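Local coordinates for G-protein interacting protein 1 (Dictyostelium discoideum, PDB 5Z1N) that probably binds heterotrimeric G proteins through their beta-gamma subunits, and holds phospholipid in a pocket of its all-helical C-terminal TNFAIP8-like domain, at residues A79-A88 / V141-F152. Sequence-based numbering, arbitrary orientation.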
loop_
_atom_site.group_PDB
_atom_site.type_symbol
_atom_site.label_atom_id
_atom_site.label_comp_id
_atom_site.label_asym_id
_atom_site.label_seq_id
_atom_site.Cartn_x
_atom_site.Cartn_y
_atom_site.Cartn_z
ATOM N N ALA A 79 0.254 11.199 -10.388
ATOM C CA ALA A 79 -0.906 11.981 -9.994
ATOM C C ALA A 79 -0.524 13.012 -8.951
ATOM O O ALA A 79 -1.061 14.129 -8.953
ATOM C CB ALA A 79 -2.012 11.066 -9.474
ATOM N N PHE A 80 0.431 12.675 -8.083
ATOM C CA PHE A 80 0.816 13.635 -7.067
ATOM C C PHE A 80 1.486 14.854 -7.676
ATOM O O PHE A 80 1.507 15.911 -7.037
ATOM C CB PHE A 80 1.733 12.996 -6.029
ATOM C CG PHE A 80 2.047 13.906 -4.878
ATOM C CD1 PHE A 80 1.063 14.251 -3.968
ATOM C CD2 PHE A 80 3.318 14.440 -4.722
ATOM C CE1 PHE A 80 1.340 15.104 -2.914
ATOM C CE2 PHE A 80 3.602 15.291 -3.667
ATOM C CZ PHE A 80 2.614 15.623 -2.764
ATOM N N ARG A 81 2.005 14.743 -8.905
ATOM C CA ARG A 81 2.557 15.933 -9.549
ATOM C C ARG A 81 1.487 17.004 -9.723
ATOM O O ARG A 81 1.799 18.201 -9.728
ATOM C CB ARG A 81 3.187 15.564 -10.896
ATOM C CG ARG A 81 3.757 16.750 -11.681
ATOM C CD ARG A 81 2.767 17.239 -12.726
ATOM N NE ARG A 81 3.268 18.356 -13.523
ATOM C CZ ARG A 81 3.118 19.633 -13.190
ATOM N NH1 ARG A 81 3.599 20.585 -13.976
ATOM N NH2 ARG A 81 2.495 19.958 -12.066
ATOM N N TYR A 82 0.223 16.598 -9.838
ATOM C CA TYR A 82 -0.883 17.527 -10.017
ATOM C C TYR A 82 -1.667 17.762 -8.736
ATOM O O TYR A 82 -2.679 18.471 -8.767
ATOM C CB TYR A 82 -1.821 17.023 -11.119
ATOM C CG TYR A 82 -1.108 16.760 -12.423
ATOM C CD1 TYR A 82 -0.814 17.798 -13.299
ATOM C CD2 TYR A 82 -0.701 15.475 -12.767
ATOM C CE1 TYR A 82 -0.148 17.560 -14.494
ATOM C CE2 TYR A 82 -0.038 15.227 -13.955
ATOM C CZ TYR A 82 0.238 16.272 -14.814
ATOM O OH TYR A 82 0.904 16.021 -15.991
ATOM N N TYR A 83 -1.230 17.195 -7.614
ATOM C CA TYR A 83 -1.924 17.418 -6.352
ATOM C C TYR A 83 -1.837 18.887 -5.968
ATOM O O TYR A 83 -0.741 19.436 -5.818
ATOM C CB TYR A 83 -1.332 16.539 -5.252
ATOM C CG TYR A 83 -1.967 16.758 -3.894
ATOM C CD1 TYR A 83 -3.248 16.300 -3.622
ATOM C CD2 TYR A 83 -1.283 17.426 -2.884
ATOM C CE1 TYR A 83 -3.834 16.501 -2.377
ATOM C CE2 TYR A 83 -1.859 17.630 -1.638
ATOM C CZ TYR A 83 -3.133 17.167 -1.392
ATOM O OH TYR A 83 -3.701 17.369 -0.158
ATOM N N GLY A 84 -2.996 19.524 -5.822
ATOM C CA GLY A 84 -3.065 20.926 -5.482
ATOM C C GLY A 84 -3.234 21.862 -6.658
ATOM O O GLY A 84 -3.551 23.035 -6.444
ATOM N N VAL A 85 -3.030 21.391 -7.887
ATOM C CA VAL A 85 -3.231 22.223 -9.070
ATOM C C VAL A 85 -4.308 21.686 -10.001
ATOM O O VAL A 85 -4.751 22.423 -10.895
ATOM C CB VAL A 85 -1.915 22.440 -9.851
ATOM C CG1 VAL A 85 -0.954 23.304 -9.043
ATOM C CG2 VAL A 85 -1.268 21.116 -10.208
ATOM N N LYS A 86 -4.743 20.438 -9.835
ATOM C CA LYS A 86 -5.866 19.888 -10.580
ATOM C C LYS A 86 -6.797 19.162 -9.621
ATOM O O LYS A 86 -6.363 18.636 -8.592
ATOM C CB LYS A 86 -5.404 18.922 -11.680
ATOM C CG LYS A 86 -4.697 19.590 -12.847
ATOM C CD LYS A 86 -4.482 18.614 -13.990
ATOM C CE LYS A 86 -3.861 19.300 -15.196
ATOM N NZ LYS A 86 -3.806 18.391 -16.378
ATOM N N LYS A 87 -8.084 19.144 -9.962
ATOM C CA LYS A 87 -9.052 18.397 -9.174
ATOM C C LYS A 87 -8.938 16.907 -9.475
ATOM O O LYS A 87 -8.456 16.495 -10.534
ATOM C CB LYS A 87 -10.478 18.880 -9.452
ATOM C CG LYS A 87 -10.689 20.372 -9.246
ATOM C CD LYS A 87 -10.228 20.819 -7.866
ATOM C CE LYS A 87 -11.045 20.170 -6.759
ATOM N NZ LYS A 87 -10.528 20.532 -5.406
ATOM N N ALA A 88 -9.396 16.092 -8.520
ATOM C CA ALA A 88 -9.272 14.644 -8.666
ATOM C C ALA A 88 -9.992 14.137 -9.907
ATOM O O ALA A 88 -9.528 13.184 -10.545
ATOM C CB ALA A 88 -9.802 13.940 -7.415
ATOM N N VAL A 141 -8.707 11.496 -1.297
ATOM C CA VAL A 141 -7.427 12.023 -0.826
ATOM C C VAL A 141 -7.010 13.239 -1.647
ATOM O O VAL A 141 -6.591 14.268 -1.102
ATOM C CB VAL A 141 -6.357 10.917 -0.865
ATOM C CG1 VAL A 141 -4.960 11.514 -0.893
ATOM C CG2 VAL A 141 -6.524 9.986 0.331
ATOM N N TRP A 142 -7.137 13.147 -2.971
ATOM C CA TRP A 142 -6.659 14.210 -3.841
ATOM C C TRP A 142 -7.536 15.453 -3.784
ATOM O O TRP A 142 -7.068 16.533 -4.163
ATOM C CB TRP A 142 -6.558 13.709 -5.285
ATOM C CG TRP A 142 -5.145 13.480 -5.741
ATOM C CD1 TRP A 142 -4.421 14.263 -6.598
ATOM C CD2 TRP A 142 -4.284 12.398 -5.363
ATOM N NE1 TRP A 142 -3.167 13.733 -6.779
ATOM C CE2 TRP A 142 -3.055 12.590 -6.033
ATOM C CE3 TRP A 142 -4.432 11.286 -4.528
ATOM C CZ2 TRP A 142 -1.983 11.714 -5.891
ATOM C CZ3 TRP A 142 -3.362 10.413 -4.389
ATOM C CH2 TRP A 142 -2.154 10.633 -5.069
ATOM N N ASP A 143 -8.784 15.339 -3.324
ATOM C CA ASP A 143 -9.664 16.505 -3.285
ATOM C C ASP A 143 -9.916 17.074 -1.895
ATOM O O ASP A 143 -10.094 18.287 -1.768
ATOM C CB ASP A 143 -11.020 16.173 -3.919
ATOM C CG ASP A 143 -11.049 16.453 -5.400
ATOM O OD1 ASP A 143 -10.031 16.943 -5.933
ATOM O OD2 ASP A 143 -12.090 16.190 -6.033
ATOM N N ASP A 144 -9.936 16.247 -0.854
ATOM C CA ASP A 144 -10.524 16.632 0.424
ATOM C C ASP A 144 -9.526 16.656 1.576
ATOM O O ASP A 144 -9.938 16.828 2.730
ATOM C CB ASP A 144 -11.690 15.694 0.763
ATOM C CG ASP A 144 -12.886 15.889 -0.158
ATOM O OD1 ASP A 144 -12.901 16.882 -0.917
ATOM O OD2 ASP A 144 -13.811 15.047 -0.131
ATOM N N LEU A 145 -8.236 16.491 1.309
ATOM C CA LEU A 145 -7.239 16.539 2.369
ATOM C C LEU A 145 -6.711 17.955 2.552
ATOM O O LEU A 145 -6.642 18.746 1.606
ATOM C CB LEU A 145 -6.064 15.603 2.073
ATOM C CG LEU A 145 -6.216 14.106 2.332
ATOM C CD1 LEU A 145 -4.863 13.426 2.205
ATOM C CD2 LEU A 145 -6.824 13.839 3.698
ATOM N N GLU A 146 -6.338 18.270 3.787
ATOM C CA GLU A 146 -5.566 19.473 4.033
ATOM C C GLU A 146 -4.101 19.219 3.690
ATOM O O GLU A 146 -3.654 18.074 3.576
ATOM C CB GLU A 146 -5.693 19.921 5.493
ATOM C CG GLU A 146 -6.997 19.524 6.180
ATOM C CD GLU A 146 -8.170 20.399 5.783
ATOM O OE1 GLU A 146 -7.947 21.448 5.143
ATOM O OE2 GLU A 146 -9.319 20.037 6.119
ATOM N N ILE A 147 -3.349 20.311 3.520
ATOM C CA ILE A 147 -1.912 20.182 3.293
ATOM C C ILE A 147 -1.227 19.589 4.518
ATOM O O ILE A 147 -0.205 18.901 4.395
ATOM C CB ILE A 147 -1.304 21.547 2.896
ATOM C CG1 ILE A 147 0.102 21.367 2.318
ATOM C CG2 ILE A 147 -1.290 22.513 4.079
ATOM C CD1 ILE A 147 0.113 20.896 0.878
ATOM N N GLU A 148 -1.786 19.814 5.713
ATOM C CA GLU A 148 -1.224 19.264 6.944
ATOM C C GLU A 148 -1.381 17.751 7.049
ATOM O O GLU A 148 -0.779 17.146 7.945
ATOM C CB GLU A 148 -1.874 19.924 8.165
ATOM C CG GLU A 148 -1.256 21.256 8.566
ATOM C CD GLU A 148 -1.748 22.411 7.714
ATOM O OE1 GLU A 148 -1.004 23.409 7.583
ATOM O OE2 GLU A 148 -2.875 22.320 7.176
ATOM N N ASP A 149 -2.170 17.127 6.174
ATOM C CA ASP A 149 -2.362 15.684 6.225
ATOM C C ASP A 149 -1.219 14.909 5.578
ATOM O O ASP A 149 -1.212 13.675 5.646
ATOM C CB ASP A 149 -3.703 15.324 5.584
ATOM C CG ASP A 149 -4.879 15.914 6.351
ATOM O OD1 ASP A 149 -5.914 16.250 5.733
ATOM O OD2 ASP A 149 -4.751 16.064 7.584
ATOM N N ASP A 150 -0.272 15.605 4.947
ATOM C CA ASP A 150 1.056 15.068 4.645
ATOM C C ASP A 150 1.008 13.905 3.655
ATOM O O ASP A 150 1.750 12.928 3.781
ATOM C CB ASP A 150 1.783 14.666 5.929
ATOM C CG ASP A 150 2.213 15.871 6.755
ATOM O OD1 ASP A 150 2.494 16.929 6.156
ATOM O OD2 ASP A 150 2.269 15.767 7.998
ATOM N N LEU A 151 0.140 14.017 2.648
ATOM C CA LEU A 151 0.274 13.159 1.476
ATOM C C LEU A 151 1.668 13.283 0.871
ATOM O O LEU A 151 2.204 12.310 0.321
ATOM C CB LEU A 151 -0.794 13.520 0.444
ATOM C CG LEU A 151 -0.824 12.721 -0.859
ATOM C CD1 LEU A 151 -1.138 11.247 -0.591
ATOM C CD2 LEU A 151 -1.837 13.330 -1.809
ATOM N N PHE A 152 2.279 14.469 0.989
ATOM C CA PHE A 152 3.620 14.683 0.452
ATOM C C PHE A 152 4.632 13.725 1.062
ATOM O O PHE A 152 5.499 13.201 0.355
ATOM C CB PHE A 152 4.067 16.129 0.684
ATOM C CG PHE A 152 5.539 16.349 0.442
ATOM C CD1 PHE A 152 6.032 16.454 -0.850
ATOM C CD2 PHE A 152 6.431 16.424 1.503
ATOM C CE1 PHE A 152 7.385 16.643 -1.080
ATOM C CE2 PHE A 152 7.784 16.611 1.279
ATOM C CZ PHE A 152 8.261 16.718 -0.014
HETATM O O HOH W 1 -1.984 16.478 2.329
HETATM O O HOH W 2 -6.694 16.829 -0.823
HETATM O O HOH W 3 -5.307 17.881 -6.076
#
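The carbonyl oxygen of Ala79 is gripped from opposite faces of its plane: Tyr82 N of its own turn comes from one, and the indole Trp142 NE1 from the other at 3.1 Å. The indole bond is fairly straight at nitrogen (156°), with the oxygen close to the ring plane. It joins the last turn of helix 59-81 to the end of helix 135-144 in this all-helical TNFAIP8-like domain; the chain then runs through a 3-10 turn (147-149) into helix 151-158. CZ2 of the indole points edge-on at Phe80 N, while the methyl of Ala79 lies against one face at the CZ2 rim. On the opposite face the ring of Tyr83 stands edge-on over the five-membered ring in a T-shaped pair (planes at 85°). Tyr83 has CG anti to its backbone N (chi1 178°), which carries the ring across the contact toward 141-152; there Leu151 CD2 sits over the ring centre in a CH-pi contact, 3.8 Å from the centroid. The same methyl touches the edge of Phe80, whose CZ reaches Phe152 CB. Leu151, which also touches the bound phosphatidylethanolamine, links this packing to the lipid pocket. Without the indole, as with an alanine here, Ala79 O is likely to lose its second donor and the Tyr83 edge the face it rests on. Three waters bridge the segments: one accepts from Gly84 N and donates to Lys86 O and Trp142 O; Tyr83 OH accepts from a second, which donates to Glu146 O, and donates to a third, which donates to Val141 O. Farther along, Lys87 bends at chi2 and chi3 to bring NZ into a long salt bridge with Asp143 OD1, an oxygen that also accepts Ala88 N at 2.8 Å, on its syn side but tilted out of the carboxylate plane.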